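PDB 5C17: MerB2, which probably acts as an alkylmercury lyase, cleaving the mercury-carbon bond of organomercurials, and here binds a mercury(II) ion. Local coordinates for residues A[31-34]-A[38-41]; A[126-131]-A[174-179]. All blocks are in the same frame, centred on the assembly; numbering follows the deposited sequence. Where two conformers were deposited one is given.

How the contacts relate
Contact 1 and contact 2 lie on opposite sides of the chain's centre, their own centres about 33 Å apart and their nearest atoms about 20 Å apart, and they share no helix or strand. Contact 1 is local, joining the end of helix 22-34 to the loop that leads into helix 41-48; two of its four touching residues are buried and its pairs are mainly aliphatic. Contact 2 spans 42 intervening residues and brings the turn before strand 129-135 to helix 174-183. None of its touching residues is buried, and there a threonine methyl meets a histidine ring amid polar groups. Contact 1 also buries more surface between its segments, 140 Å² against 89 Å².

Contact 1. Residues A[31-34]-A[38-41]; sequences FSIR and AVTE
Val39 aims its CB at the last turn of helix 22-34, and one of its two methyls does the touching. Val39 CG2 lies over the side chain of Ser32, 3.5 Å from Ser32 CB, a carbon pair tighter than ordinary van der Waals contact, and 3.4 Å from Ser32 OG. The torsion of Val39 accounts for this choice of branch: CG1 stands anti to the backbone N (chi1 -179°), which leaves CG2 beside that N and turned to the helix. Ser32 also points its CB toward the loop, and its hydroxyl is hydrogen-bonded with Gln37 O in the connecting residues. Ile33 arrives from the flank. Its CB is not aimed at the loop, but Ile33 CD1, at the end of the longer branch, comes to 4.4 Å from both Ala38 CA and Val39 CG2. The CA atoms of Ile33 and Ala38, 6.1 Å apart, are the nearest such pair across the two segments.

The contact forms the link between helices 22-34 and 41-48, with Thr40 at the N-cap position of the latter. Just before it, Val39 hydrogen-bonds through its backbone with Ile76, consistent with a winged-helix arrangement, and Ile33 also packs on Leu82 and Ile84. Because these side chains meet without hydrogen bonds or salt bridges, the contact across the two segments is van der Waals only, with Ile33 and Val39 its buried pair.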
loop_
_atom_site.group_PDB
_atom_site.type_symbol
_atom_site.label_atom_id
_atom_site.label_comp_id
_atom_site.label_asym_id
_atom_site.label_seq_id
_atom_site.Cartn_x
_atom_site.Cartn_y
_atom_site.Cartn_z
ATOM N N PHE A 31 -5.577 -8.847 -6.944
ATOM C CA PHE A 31 -6.290 -9.940 -6.318
ATOM C C PHE A 31 -5.497 -11.272 -6.414
ATOM O O PHE A 31 -5.670 -12.156 -5.581
ATOM C CB PHE A 31 -7.724 -10.014 -6.860
ATOM C CG PHE A 31 -8.560 -8.795 -6.490
ATOM C CD1 PHE A 31 -8.805 -8.488 -5.155
ATOM C CD2 PHE A 31 -9.062 -7.942 -7.466
ATOM C CE1 PHE A 31 -9.545 -7.369 -4.806
ATOM C CE2 PHE A 31 -9.818 -6.823 -7.114
ATOM C CZ PHE A 31 -10.045 -6.538 -5.785
ATOM N N SER A 32 -4.590 -11.399 -7.383
ATOM C CA SER A 32 -3.689 -12.550 -7.423
ATOM C C SER A 32 -2.674 -12.484 -6.267
ATOM O O SER A 32 -2.422 -13.482 -5.595
ATOM C CB SER A 32 -2.965 -12.607 -8.768
ATOM O OG SER A 32 -2.162 -13.760 -8.867
ATOM N N ILE A 33 -2.098 -11.307 -6.034
ATOM C CA ILE A 33 -1.173 -11.111 -4.917
ATOM C C ILE A 33 -1.894 -11.433 -3.594
ATOM O O ILE A 33 -1.318 -12.070 -2.713
ATOM C CB ILE A 33 -0.624 -9.662 -4.906
ATOM C CG1 ILE A 33 0.194 -9.375 -6.189
ATOM C CG2 ILE A 33 0.232 -9.405 -3.679
ATOM C CD1 ILE A 33 1.307 -10.352 -6.477
ATOM N N ARG A 34 -3.145 -10.989 -3.467
ATOM C CA ARG A 34 -3.969 -11.301 -2.295
ATOM C C ARG A 34 -3.995 -12.801 -2.048
ATOM O O ARG A 34 -3.970 -13.259 -0.904
ATOM C CB ARG A 34 -5.396 -10.792 -2.488
ATOM C CG ARG A 34 -6.381 -11.165 -1.370
ATOM C CD ARG A 34 -7.813 -11.095 -1.867
ATOM N NE ARG A 34 -8.070 -12.038 -2.962
ATOM C CZ ARG A 34 -9.156 -12.014 -3.726
ATOM N NH1 ARG A 34 -10.100 -11.112 -3.507
ATOM N NH2 ARG A 34 -9.304 -12.898 -4.704
ATOM N N ALA A 38 2.221 -14.934 -7.425
ATOM C CA ALA A 38 2.944 -14.019 -8.292
ATOM C C ALA A 38 2.323 -14.047 -9.682
ATOM O O ALA A 38 1.735 -15.065 -10.096
ATOM C CB ALA A 38 4.399 -14.391 -8.357
ATOM N N VAL A 39 2.481 -12.953 -10.412
ATOM C CA VAL A 39 1.800 -12.753 -11.681
ATOM C C VAL A 39 2.799 -12.613 -12.816
ATOM O O VAL A 39 3.839 -11.986 -12.676
ATOM C CB VAL A 39 0.897 -11.490 -11.609
ATOM C CG1 VAL A 39 0.165 -11.264 -12.911
ATOM C CG2 VAL A 39 -0.107 -11.640 -10.472
ATOM N N THR A 40 2.472 -13.220 -13.946
ATOM C CA THR A 40 3.270 -13.083 -15.154
ATOM C C THR A 40 2.466 -12.415 -16.247
ATOM O O THR A 40 1.240 -12.346 -16.164
ATOM C CB THR A 40 3.688 -14.431 -15.689
ATOM O OG1 THR A 40 2.516 -15.185 -16.023
ATOM C CG2 THR A 40 4.517 -15.190 -14.677
ATOM N N GLU A 41 3.154 -11.914 -17.270
ATOM C CA GLU A 41 2.437 -11.265 -18.354
ATOM C C GLU A 41 1.566 -12.261 -19.114
ATOM O O GLU A 41 0.480 -11.897 -19.546
ATOM C CB GLU A 41 3.342 -10.465 -19.297
ATOM C CG GLU A 41 3.834 -9.164 -18.706
ATOM C CD GLU A 41 4.534 -8.253 -19.711
ATOM O OE1 GLU A 41 4.131 -8.190 -20.904
ATOM O OE2 GLU A 41 5.501 -7.588 -19.301
#

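Contact 2. Residues A[126-131]-A[174-179]; sequences TGEPIE and VEHANK
Thr126 reaches His176 through its methyl, and its side chain splits cleanly into a polar and an apolar branch. From CB, which points toward helix 174-183, CG2 runs over one face of the imidazole. It stands 3.8 Å from the centroid of the His176 ring and 23° off the ring normal, the geometry of a CH-pi contact. The offset is toward the rim: Thr126 CG2 is 3.5 Å from His176 ND1 but 3.9 Å from His176 CG. The two side chains cross at about a right angle.

The other branch, OG1, sits between the backbone N and the carbonyl carbon (chi1 72°), a placement that turns it back to its own loop. There it accepts the backbone N-H of Glu128, with Glu128 N 3.0 Å from Thr126 OG1 and an angle of 162° at the hydrogen. That bond defines an ST turn, which leads the chain round Gly127 into strand 129-135 of the large antiparallel sheet. Thr126 OG1 in turn donates to Glu128 OE2, 2.7 Å away, meeting the anti lone pair of the carboxylate. With one bond accepted and one given, the hydroxyl closes the turn and holds one carboxylate oxygen.

With an alanine here, the His176 face would probably lose its methyl contact, and the N-H and OE2 of Glu128 would be left without their hydroxyl partner.

Glu128 OE2 lies 4.3 Å from His176 ND1, without a direct bond. Ser172 OG, between strand 169-171 and helix 174-183, hydrogen-bonds with His176 ND1 and makes a weak bond to Glu128 OE2.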
loop_
_atom_site.group_PDB
_atom_site.type_symbol
_atom_site.label_atom_id
_atom_site.label_comp_id
_atom_site.label_asym_id
_atom_site.label_seq_id
_atom_site.Cartn_x
_atom_site.Cartn_y
_atom_site.Cartn_z
ATOM N N THR A 126 12.352 4.367 17.178
ATOM C CA THR A 126 12.975 3.564 18.217
ATOM C C THR A 126 13.345 2.156 17.806
ATOM O O THR A 126 14.121 1.507 18.491
ATOM C CB THR A 126 12.077 3.405 19.437
ATOM O OG1 THR A 126 11.008 2.526 19.104
ATOM C CG2 THR A 126 11.556 4.750 19.936
ATOM N N GLY A 127 12.762 1.663 16.713
ATOM C CA GLY A 127 12.969 0.289 16.301
ATOM C C GLY A 127 12.120 -0.729 17.048
ATOM O O GLY A 127 12.197 -1.927 16.775
ATOM N N GLU A 128 11.303 -0.278 17.989
ATOM C CA GLU A 128 10.518 -1.211 18.784
ATOM C C GLU A 128 9.392 -1.828 17.939
ATOM O O GLU A 128 8.964 -1.247 16.938
ATOM C CB GLU A 128 9.931 -0.513 20.003
ATOM C CG GLU A 128 8.759 0.396 19.715
ATOM C CD GLU A 128 8.445 1.270 20.913
ATOM O OE1 GLU A 128 7.580 0.886 21.716
ATOM O OE2 GLU A 128 9.112 2.311 21.078
ATOM N N PRO A 129 8.898 -3.008 18.351
ATOM C CA PRO A 129 7.821 -3.634 17.576
ATOM C C PRO A 129 6.485 -2.915 17.770
ATOM O O PRO A 129 6.182 -2.420 18.855
ATOM C CB PRO A 129 7.773 -5.059 18.138
ATOM C CG PRO A 129 8.327 -4.930 19.530
ATOM C CD PRO A 129 9.352 -3.858 19.465
ATOM N N ILE A 130 5.695 -2.887 16.706
ATOM C CA ILE A 130 4.339 -2.354 16.698
ATOM C C ILE A 130 3.404 -3.477 16.272
ATOM O O ILE A 130 3.696 -4.188 15.307
ATOM C CB ILE A 130 4.253 -1.169 15.725
ATOM C CG1 ILE A 130 5.089 -0.012 16.317
ATOM C CG2 ILE A 130 2.786 -0.764 15.440
ATOM C CD1 ILE A 130 5.101 1.204 15.532
ATOM N N GLU A 131 2.324 -3.663 17.019
ATOM C CA GLU A 131 1.309 -4.663 16.704
ATOM C C GLU A 131 -0.054 -3.998 16.687
ATOM O O GLU A 131 -0.410 -3.269 17.614
ATOM C CB GLU A 131 1.327 -5.803 17.718
ATOM C CG GLU A 131 2.644 -6.562 17.692
ATOM C CD GLU A 131 2.563 -7.936 18.339
ATOM O OE1 GLU A 131 3.444 -8.770 18.051
ATOM O OE2 GLU A 131 1.627 -8.187 19.130
ATOM N N VAL A 174 3.507 10.134 19.173
ATOM C CA VAL A 174 3.768 11.448 18.585
ATOM C C VAL A 174 5.086 12.020 19.132
ATOM O O VAL A 174 5.834 12.667 18.407
ATOM C CB VAL A 174 2.603 12.432 18.844
ATOM C CG1 VAL A 174 2.965 13.835 18.341
ATOM C CG2 VAL A 174 1.317 11.922 18.171
ATOM N N GLU A 175 5.353 11.785 20.411
ATOM C CA GLU A 175 6.574 12.287 21.009
ATOM C C GLU A 175 7.797 11.695 20.289
ATOM O O GLU A 175 8.768 12.385 20.026
ATOM C CB GLU A 175 6.589 11.988 22.509
ATOM C CG GLU A 175 5.524 12.753 23.326
ATOM C CD GLU A 175 4.089 12.305 23.087
ATOM O OE1 GLU A 175 3.852 11.110 22.825
ATOM O OE2 GLU A 175 3.181 13.165 23.165
ATOM N N HIS A 176 7.731 10.420 19.920
ATOM C CA HIS A 176 8.844 9.820 19.185
ATOM C C HIS A 176 8.897 10.284 17.725
ATOM O O HIS A 176 9.982 10.503 17.185
ATOM C CB HIS A 176 8.809 8.298 19.314
ATOM C CG HIS A 176 9.201 7.819 20.673
ATOM N ND1 HIS A 176 8.842 6.586 21.168
ATOM C CD2 HIS A 176 9.958 8.406 21.631
ATOM C CE1 HIS A 176 9.342 6.443 22.385
ATOM N NE2 HIS A 176 10.019 7.535 22.689
ATOM N N ALA A 177 7.736 10.483 17.105
ATOM C CA ALA A 177 7.690 11.099 15.788
ATOM C C ALA A 177 8.395 12.456 15.819
ATOM O O ALA A 177 9.135 12.821 14.896
ATOM C CB ALA A 177 6.253 11.255 15.313
ATOM N N ASN A 178 8.154 13.213 16.885
ATOM C CA ASN A 178 8.774 14.531 17.011
ATOM C C ASN A 178 10.287 14.491 17.184
ATOM O O ASN A 178 10.985 15.362 16.674
ATOM C CB ASN A 178 8.116 15.329 18.141
ATOM C CG ASN A 178 6.742 15.814 17.766
ATOM O OD1 ASN A 178 6.409 15.903 16.579
ATOM N ND2 ASN A 178 5.930 16.129 18.762
ATOM N N LYS A 179 10.790 13.495 17.902
ATOM C CA LYS A 179 12.237 13.289 17.997
ATOM C C LYS A 179 12.818 13.005 16.618
ATOM O O LYS A 179 13.851 13.554 16.242
ATOM C CB LYS A 179 12.580 12.153 18.961
ATOM C CG LYS A 179 12.284 12.474 20.409
ATOM C CD LYS A 179 12.721 11.361 21.359
ATOM C CE LYS A 179 14.234 11.276 21.543
ATOM N NZ LYS A 179 14.574 10.195 22.517
#